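Local coordinates for antifreeze protein (Uncultured bacterium, PDB 6EIO) that binds ice and probably restrains crystal growth, using two faces of its fold to interact with ice, at residues S32-A37 with E209-A214; G114-P119 with D134-A139; G120-T125 with F147-A152. All coordinates share one frame; numbering follows the deposited sequence. Where two conformers were deposited one is given.

How the contacts relate
From the N terminus, the chain first passes 32-37, which waits for a partner 172 residues later: contact 1, with 209-214, closes the longest loop and joins the entry to strand 36-40 to the late strand 207-214. Everything in contacts 2 and 3 lies within that loop. Contact 2 pairs 114-119 with 134-139, and contact 3 pairs 120-125 with 147-152. Their segments alternate along the chain, so the two loops cross, as expected of successive coils of a beta-solenoid lying side by side. They also touch, through the F147 ring against L117, T118, P119 and F137. Contact 1 stands apart, its centre about 19 Å from that of contact 3.

Contact 1. Residues S32-A37 with E209-A214; sequences SANNFA and EGRALA
R211 grips the backbone of N34 at a seam of the ice-binding beta-solenoid, where the chain entering strand 36-40 meets the late strand 207-214. The tight part is a side chain threaded among carbonyl groups. CG of R211 is anti to its own carbonyl carbon (chi1 -56°), and the extended chain beyond it runs past F36, with R211 CD 3.2 Å from F36 O. It ends at the type I beta turn from A33 to F36. There the guanidinium arrives side-on and gives two bonds to one oxygen: R211 NH2 to N34 O at 2.9 Å, on a lone pair, and R211 NE to N34 O at 3.1 Å, from above the carbonyl plane. T193 OG1 takes NH1, so the guanidinium has partners at both N34 and T193, which probably limits its rotation. An alanine here would probably leave N34 O without both of its donors across the seam and open a gap beside the turn. Next along the strand, A212 N bonds to A37 O at 2.9 Å, a nearly straight bond (165°). Elsewhere the contact is lighter: A33 CB just meets L213 CD1 at 4.3 Å, while A33 and F36 also pack on helix 81-99 through I90 and I82. The loose side is the partly exposed N34 amide, which has two conformers and is therefore less certain. In one of them its plane is 36° from the guanidinium and OD1 lies over that group's face, 3.1 Å from R211 NH2 but too poorly angled for a hydrogen bond.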
# COMPACT_ATOMS: atom_id res chain seq x y z
N SER A 32 -13.37 6.60 -4.46
CA SER A 32 -13.40 7.59 -3.40
C SER A 32 -12.29 7.39 -2.35
O SER A 32 -12.19 8.20 -1.43
CB SER A 32 -14.79 7.61 -2.77
OG SER A 32 -15.12 6.34 -2.24
N ALA A 33 -11.46 6.36 -2.49
CA ALA A 33 -10.30 6.22 -1.64
C ALA A 33 -9.12 7.05 -2.09
O ALA A 33 -8.13 7.12 -1.35
CB ALA A 33 -9.88 4.75 -1.50
N ASN A 34 -9.17 7.71 -3.27
CA ASN A 34 -7.92 8.24 -3.82
C ASN A 34 -7.29 9.34 -2.96
O ASN A 34 -6.07 9.51 -2.99
CB ASN A 34 -8.05 8.72 -5.27
CG ASN A 34 -6.73 8.53 -6.05
OD1 ASN A 34 -6.30 7.40 -6.26
ND2 ASN A 34 -6.08 9.63 -6.43
N ASN A 35 -8.09 10.13 -2.25
CA ASN A 35 -7.53 11.22 -1.45
C ASN A 35 -7.28 10.84 0.00
O ASN A 35 -6.86 11.70 0.80
CB ASN A 35 -8.40 12.48 -1.61
CG ASN A 35 -8.32 13.02 -3.02
OD1 ASN A 35 -7.24 13.28 -3.52
ND2 ASN A 35 -9.46 13.26 -3.64
N PHE A 36 -7.50 9.58 0.35
CA PHE A 36 -7.15 9.05 1.66
C PHE A 36 -5.72 8.52 1.68
O PHE A 36 -5.33 7.75 0.81
CB PHE A 36 -8.06 7.89 2.06
CG PHE A 36 -9.45 8.31 2.47
CD1 PHE A 36 -9.71 8.60 3.80
CD2 PHE A 36 -10.48 8.40 1.54
CE1 PHE A 36 -10.98 8.98 4.20
CE2 PHE A 36 -11.76 8.76 1.94
CZ PHE A 36 -12.00 9.06 3.27
N ALA A 37 -4.98 8.90 2.73
CA ALA A 37 -3.72 8.24 3.05
C ALA A 37 -3.93 6.94 3.82
O ALA A 37 -3.11 6.02 3.68
CB ALA A 37 -2.82 9.18 3.84
N GLU A 209 4.87 6.56 1.44
CA GLU A 209 4.44 7.42 0.34
C GLU A 209 3.49 6.54 -0.47
O GLU A 209 3.93 5.63 -1.18
CB GLU A 209 5.60 7.89 -0.53
CG GLU A 209 5.03 8.57 -1.83
CD GLU A 209 6.04 8.88 -2.93
OE1 GLU A 209 7.25 8.73 -2.70
OE2 GLU A 209 5.56 9.30 -4.01
N GLY A 210 2.18 6.75 -0.30
CA GLY A 210 1.22 5.75 -0.75
C GLY A 210 -0.04 5.83 0.08
O GLY A 210 -0.44 6.92 0.51
N ARG A 211 -0.66 4.66 0.30
CA ARG A 211 -1.89 4.58 1.08
C ARG A 211 -1.89 3.26 1.82
O ARG A 211 -1.45 2.23 1.28
CB ARG A 211 -3.14 4.60 0.20
CG ARG A 211 -3.23 5.81 -0.70
CD ARG A 211 -4.49 5.76 -1.53
NE ARG A 211 -4.55 6.88 -2.45
CZ ARG A 211 -3.85 6.94 -3.58
NH1 ARG A 211 -3.06 5.93 -3.94
NH2 ARG A 211 -3.96 8.01 -4.37
N ALA A 212 -2.45 3.28 3.02
CA ALA A 212 -2.67 2.07 3.82
C ALA A 212 -4.17 1.89 3.96
O ALA A 212 -4.81 2.62 4.71
CB ALA A 212 -2.01 2.21 5.19
N LEU A 213 -4.71 0.93 3.20
CA LEU A 213 -6.16 0.74 3.07
C LEU A 213 -6.51 -0.65 3.59
O LEU A 213 -6.30 -1.65 2.90
CB LEU A 213 -6.58 0.91 1.60
CG LEU A 213 -6.09 2.20 0.93
CD1 LEU A 213 -6.52 2.24 -0.52
CD2 LEU A 213 -6.55 3.47 1.66
N ALA A 214 -7.02 -0.71 4.82
CA ALA A 214 -7.40 -1.96 5.45
C ALA A 214 -8.92 -2.10 5.37
O ALA A 214 -9.66 -1.21 5.79
CB ALA A 214 -6.94 -1.99 6.90

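Contact 2. Residues G114-P119 with D134-A139; sequences GLTLTP and DVTFDA
T116 faces T136 and L117 faces F137 in a parallel beta pairing, the in-register stacking of neighbouring coils in a beta-solenoid. Backbone bonds alternate across it: T136 N to L115 O at 3.0 Å, L117 N to T136 O at 2.8 Å, then D138 N to L117 O. At the start, G114 N reaches D134 O. One water bridges that same end, donating to D134 O at 2.8 Å and, at longer range, to L115 O, while accepting from T136 OG1 at 2.7 Å. CA-H groups also approach carbonyl oxygens, as T116 CA does T136 O at 3.2 Å.

The side chains, by contrast, meet through van der Waals contact. On the threonine face, T116 has OG1 beside its backbone N and CG2 anti to that N (OG1 chi1 -76°), which lays OG1 against T136 CB at 3.7 Å and CG2 against D138 CB at 3.6 Å. On the other face, L117 and F137 run alongside each other in the same direction, with L117 CD1 3.9 Å from F137 CE2.

Strand 116-117 is an edge of this small sheet within the chain; strand 135-138 is its middle, with strand 163-166 on its far side. Inward, L117 packs on I149 of strand 147-151, while the F137 ring meets F147 edge-to-face and also touches W176 of strand 174-178.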
# COMPACT_ATOMS: atom_id res chain seq x y z
N GLY A 114 16.68 -6.97 -2.39
CA GLY A 114 17.69 -7.04 -3.41
C GLY A 114 17.17 -7.15 -4.83
O GLY A 114 17.95 -7.08 -5.77
N LEU A 115 15.87 -7.32 -5.01
CA LEU A 115 15.33 -7.53 -6.34
C LEU A 115 14.86 -6.22 -6.95
O LEU A 115 14.41 -5.31 -6.27
CB LEU A 115 14.15 -8.48 -6.32
CG LEU A 115 14.46 -9.92 -6.00
CD1 LEU A 115 13.16 -10.70 -6.07
CD2 LEU A 115 15.49 -10.51 -6.94
N THR A 116 14.95 -6.17 -8.27
CA THR A 116 14.30 -5.17 -9.09
C THR A 116 13.09 -5.79 -9.77
O THR A 116 13.17 -6.84 -10.39
CB THR A 116 15.24 -4.62 -10.15
OG1 THR A 116 16.13 -3.73 -9.50
CG2 THR A 116 14.45 -3.87 -11.21
N LEU A 117 11.97 -5.13 -9.62
CA LEU A 117 10.72 -5.50 -10.27
C LEU A 117 10.43 -4.50 -11.37
O LEU A 117 10.30 -3.30 -11.11
CB LEU A 117 9.58 -5.56 -9.25
CG LEU A 117 9.79 -6.50 -8.08
CD1 LEU A 117 8.56 -6.51 -7.18
CD2 LEU A 117 10.13 -7.91 -8.56
N THR A 118 10.32 -5.00 -12.59
CA THR A 118 9.92 -4.22 -13.75
C THR A 118 8.39 -4.26 -13.89
O THR A 118 7.70 -4.96 -13.14
CB THR A 118 10.68 -4.76 -14.98
OG1 THR A 118 10.58 -6.18 -15.01
CG2 THR A 118 12.16 -4.39 -14.90
N PRO A 119 7.82 -3.46 -14.80
CA PRO A 119 6.36 -3.30 -14.80
C PRO A 119 5.62 -4.59 -15.08
O PRO A 119 6.08 -5.45 -15.84
CB PRO A 119 6.12 -2.26 -15.90
CG PRO A 119 7.39 -1.45 -15.90
CD PRO A 119 8.47 -2.49 -15.70
N ASP A 134 16.71 -3.99 -0.06
CA ASP A 134 15.62 -3.12 -0.50
C ASP A 134 15.01 -3.69 -1.77
O ASP A 134 15.67 -4.41 -2.50
CB ASP A 134 16.15 -1.72 -0.77
CG ASP A 134 16.85 -1.13 0.43
OD1 ASP A 134 16.30 -1.25 1.54
OD2 ASP A 134 17.95 -0.55 0.26
N VAL A 135 13.75 -3.37 -2.04
CA VAL A 135 13.13 -3.75 -3.30
C VAL A 135 13.01 -2.50 -4.17
O VAL A 135 12.61 -1.44 -3.69
CB VAL A 135 11.79 -4.48 -3.09
CG1 VAL A 135 10.74 -3.58 -2.38
CG2 VAL A 135 11.27 -5.04 -4.44
N THR A 136 13.38 -2.64 -5.44
CA THR A 136 13.35 -1.53 -6.38
C THR A 136 12.31 -1.79 -7.45
O THR A 136 12.30 -2.85 -8.07
CB THR A 136 14.73 -1.33 -7.02
OG1 THR A 136 15.68 -1.04 -6.00
CG2 THR A 136 14.72 -0.18 -8.00
N PHE A 137 11.44 -0.81 -7.67
CA PHE A 137 10.52 -0.82 -8.80
C PHE A 137 11.14 0.05 -9.88
O PHE A 137 11.43 1.22 -9.64
CB PHE A 137 9.16 -0.28 -8.37
CG PHE A 137 8.43 -1.24 -7.48
CD1 PHE A 137 8.66 -1.29 -6.12
CD2 PHE A 137 7.51 -2.11 -8.01
CE1 PHE A 137 8.01 -2.23 -5.34
CE2 PHE A 137 6.85 -3.02 -7.22
CZ PHE A 137 7.11 -3.09 -5.88
N ASP A 138 11.35 -0.53 -11.06
CA ASP A 138 12.07 0.13 -12.14
C ASP A 138 11.16 0.18 -13.36
O ASP A 138 10.78 -0.86 -13.90
CB ASP A 138 13.38 -0.60 -12.42
CG ASP A 138 14.34 0.16 -13.31
OD1 ASP A 138 13.87 0.85 -14.25
OD2 ASP A 138 15.57 0.03 -13.06
N ALA A 139 10.75 1.39 -13.74
CA ALA A 139 9.81 1.60 -14.84
C ALA A 139 10.49 1.68 -16.20
O ALA A 139 9.81 1.89 -17.21
CB ALA A 139 8.96 2.85 -14.60
O HOH W 1 16.68 -3.34 -4.91

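Contact 3. Residues G120-T125 with F147-A152; sequences GLYKST and FVIQIA
L121 and Q150 leave neighbouring parallel strands of the beta-solenoid with different first torsions: CG of L121 is anti to the backbone N (chi1 -178°), whereas CG of Q150 stands beside it, anti to the carbonyl carbon (chi1 -58°). The leucine thereby brings CD1 across to V148 CG1 at 3.7 Å, and the glutamine, extended beyond CG, passes between L121 and K123. Its NE2 comes within 3.9 Å of L121 CD1, and its OE1 lies alongside the lysine's methylenes, 3.6 Å from K123 CB. The two strands, 120-124 and 147-151, are successive rungs, only 14° apart and in register over five bridges. Backbone bonds alternate from V148 N to G120 O, through Q150 N to Y122 O at 2.8 Å and S124 N to Q150 O, to A152 N with S124 O. The face that carries L121, V148 and Q150 is turned to the region of helix 81-99: Q150 NE2 donates to A97 O, in that helix, and to R100 O just beyond it, two acceptors that satisfy NE2 and probably limit rotation of the amide. On the other face Y122 packs on L117 and sends its OH to T118 O, in the short link between strands 116-117 and 120-124. V148 O serves Y122 twice, accepting its backbone N at 2.9 Å and lying in the plane of its ring, at the edge, 3.9 Å from Y122 CD1.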
# COMPACT_ATOMS: atom_id res chain seq x y z
N GLY A 120 4.43 -4.70 -14.50
CA GLY A 120 3.55 -5.82 -14.79
C GLY A 120 2.87 -6.36 -13.55
O GLY A 120 2.60 -5.61 -12.59
N LEU A 121 2.56 -7.65 -13.60
CA LEU A 121 1.73 -8.35 -12.63
C LEU A 121 2.56 -9.44 -11.98
O LEU A 121 3.20 -10.25 -12.68
CB LEU A 121 0.53 -8.97 -13.36
CG LEU A 121 -0.48 -9.72 -12.48
CD1 LEU A 121 -1.10 -8.83 -11.43
CD2 LEU A 121 -1.55 -10.34 -13.37
N TYR A 122 2.52 -9.48 -10.65
CA TYR A 122 3.26 -10.43 -9.84
C TYR A 122 2.31 -11.12 -8.89
O TYR A 122 1.39 -10.48 -8.35
CB TYR A 122 4.32 -9.70 -9.01
CG TYR A 122 5.38 -9.05 -9.86
CD1 TYR A 122 5.23 -7.75 -10.36
CD2 TYR A 122 6.53 -9.75 -10.21
CE1 TYR A 122 6.20 -7.17 -11.15
CE2 TYR A 122 7.50 -9.18 -11.00
CZ TYR A 122 7.35 -7.88 -11.46
OH TYR A 122 8.35 -7.35 -12.23
N LYS A 123 2.55 -12.41 -8.65
CA LYS A 123 1.72 -13.19 -7.74
C LYS A 123 2.58 -13.99 -6.78
O LYS A 123 3.44 -14.78 -7.19
CB LYS A 123 0.82 -14.14 -8.52
CG LYS A 123 -0.06 -15.00 -7.64
CD LYS A 123 -0.99 -15.86 -8.47
CE LYS A 123 -2.07 -16.50 -7.60
NZ LYS A 123 -2.89 -15.47 -6.88
N SER A 124 2.31 -13.80 -5.49
CA SER A 124 2.90 -14.58 -4.42
C SER A 124 1.84 -15.49 -3.82
O SER A 124 0.80 -15.02 -3.36
CB SER A 124 3.46 -13.67 -3.33
OG SER A 124 4.07 -14.43 -2.30
N THR A 125 2.10 -16.79 -3.82
CA THR A 125 1.18 -17.76 -3.25
C THR A 125 1.43 -17.99 -1.76
O THR A 125 0.75 -18.82 -1.16
CB THR A 125 1.27 -19.10 -3.99
OG1 THR A 125 2.60 -19.60 -3.89
CG2 THR A 125 0.88 -18.94 -5.47
N PHE A 147 2.57 -1.42 -11.68
CA PHE A 147 3.08 -2.60 -10.99
C PHE A 147 2.00 -3.08 -10.03
O PHE A 147 1.59 -2.32 -9.15
CB PHE A 147 4.34 -2.27 -10.19
CG PHE A 147 5.42 -1.51 -10.93
CD1 PHE A 147 5.32 -0.13 -11.12
CD2 PHE A 147 6.58 -2.15 -11.39
CE1 PHE A 147 6.35 0.58 -11.73
CE2 PHE A 147 7.60 -1.43 -11.97
CZ PHE A 147 7.48 -0.07 -12.15
N VAL A 148 1.55 -4.33 -10.20
CA VAL A 148 0.51 -4.92 -9.35
C VAL A 148 1.08 -6.18 -8.72
O VAL A 148 1.55 -7.07 -9.44
CB VAL A 148 -0.76 -5.24 -10.14
CG1 VAL A 148 -1.80 -5.92 -9.25
CG2 VAL A 148 -1.32 -3.99 -10.81
N ILE A 149 1.00 -6.28 -7.39
CA ILE A 149 1.50 -7.44 -6.67
C ILE A 149 0.37 -8.05 -5.86
O ILE A 149 -0.23 -7.39 -5.01
CB ILE A 149 2.69 -7.11 -5.77
CG1 ILE A 149 3.83 -6.53 -6.59
CG2 ILE A 149 3.16 -8.39 -5.07
CD1 ILE A 149 4.92 -5.94 -5.75
N GLN A 150 0.07 -9.32 -6.16
CA GLN A 150 -0.98 -10.09 -5.51
C GLN A 150 -0.32 -10.99 -4.46
O GLN A 150 0.62 -11.72 -4.79
CB GLN A 150 -1.69 -11.00 -6.51
CG GLN A 150 -2.30 -10.24 -7.68
CD GLN A 150 -2.77 -11.15 -8.79
OE1 GLN A 150 -2.16 -12.21 -9.04
NE2 GLN A 150 -3.81 -10.76 -9.47
N ILE A 151 -0.81 -10.96 -3.23
CA ILE A 151 -0.17 -11.67 -2.13
C ILE A 151 -1.20 -12.52 -1.40
O ILE A 151 -2.14 -11.99 -0.80
CB ILE A 151 0.53 -10.69 -1.16
CG1 ILE A 151 1.54 -9.83 -1.93
CG2 ILE A 151 1.20 -11.44 -0.03
CD1 ILE A 151 1.94 -8.58 -1.22
N ALA A 152 -1.00 -13.84 -1.42
CA ALA A 152 -1.98 -14.78 -0.86
C ALA A 152 -2.00 -14.81 0.65
O ALA A 152 -2.99 -15.28 1.23
CB ALA A 152 -1.67 -16.20 -1.35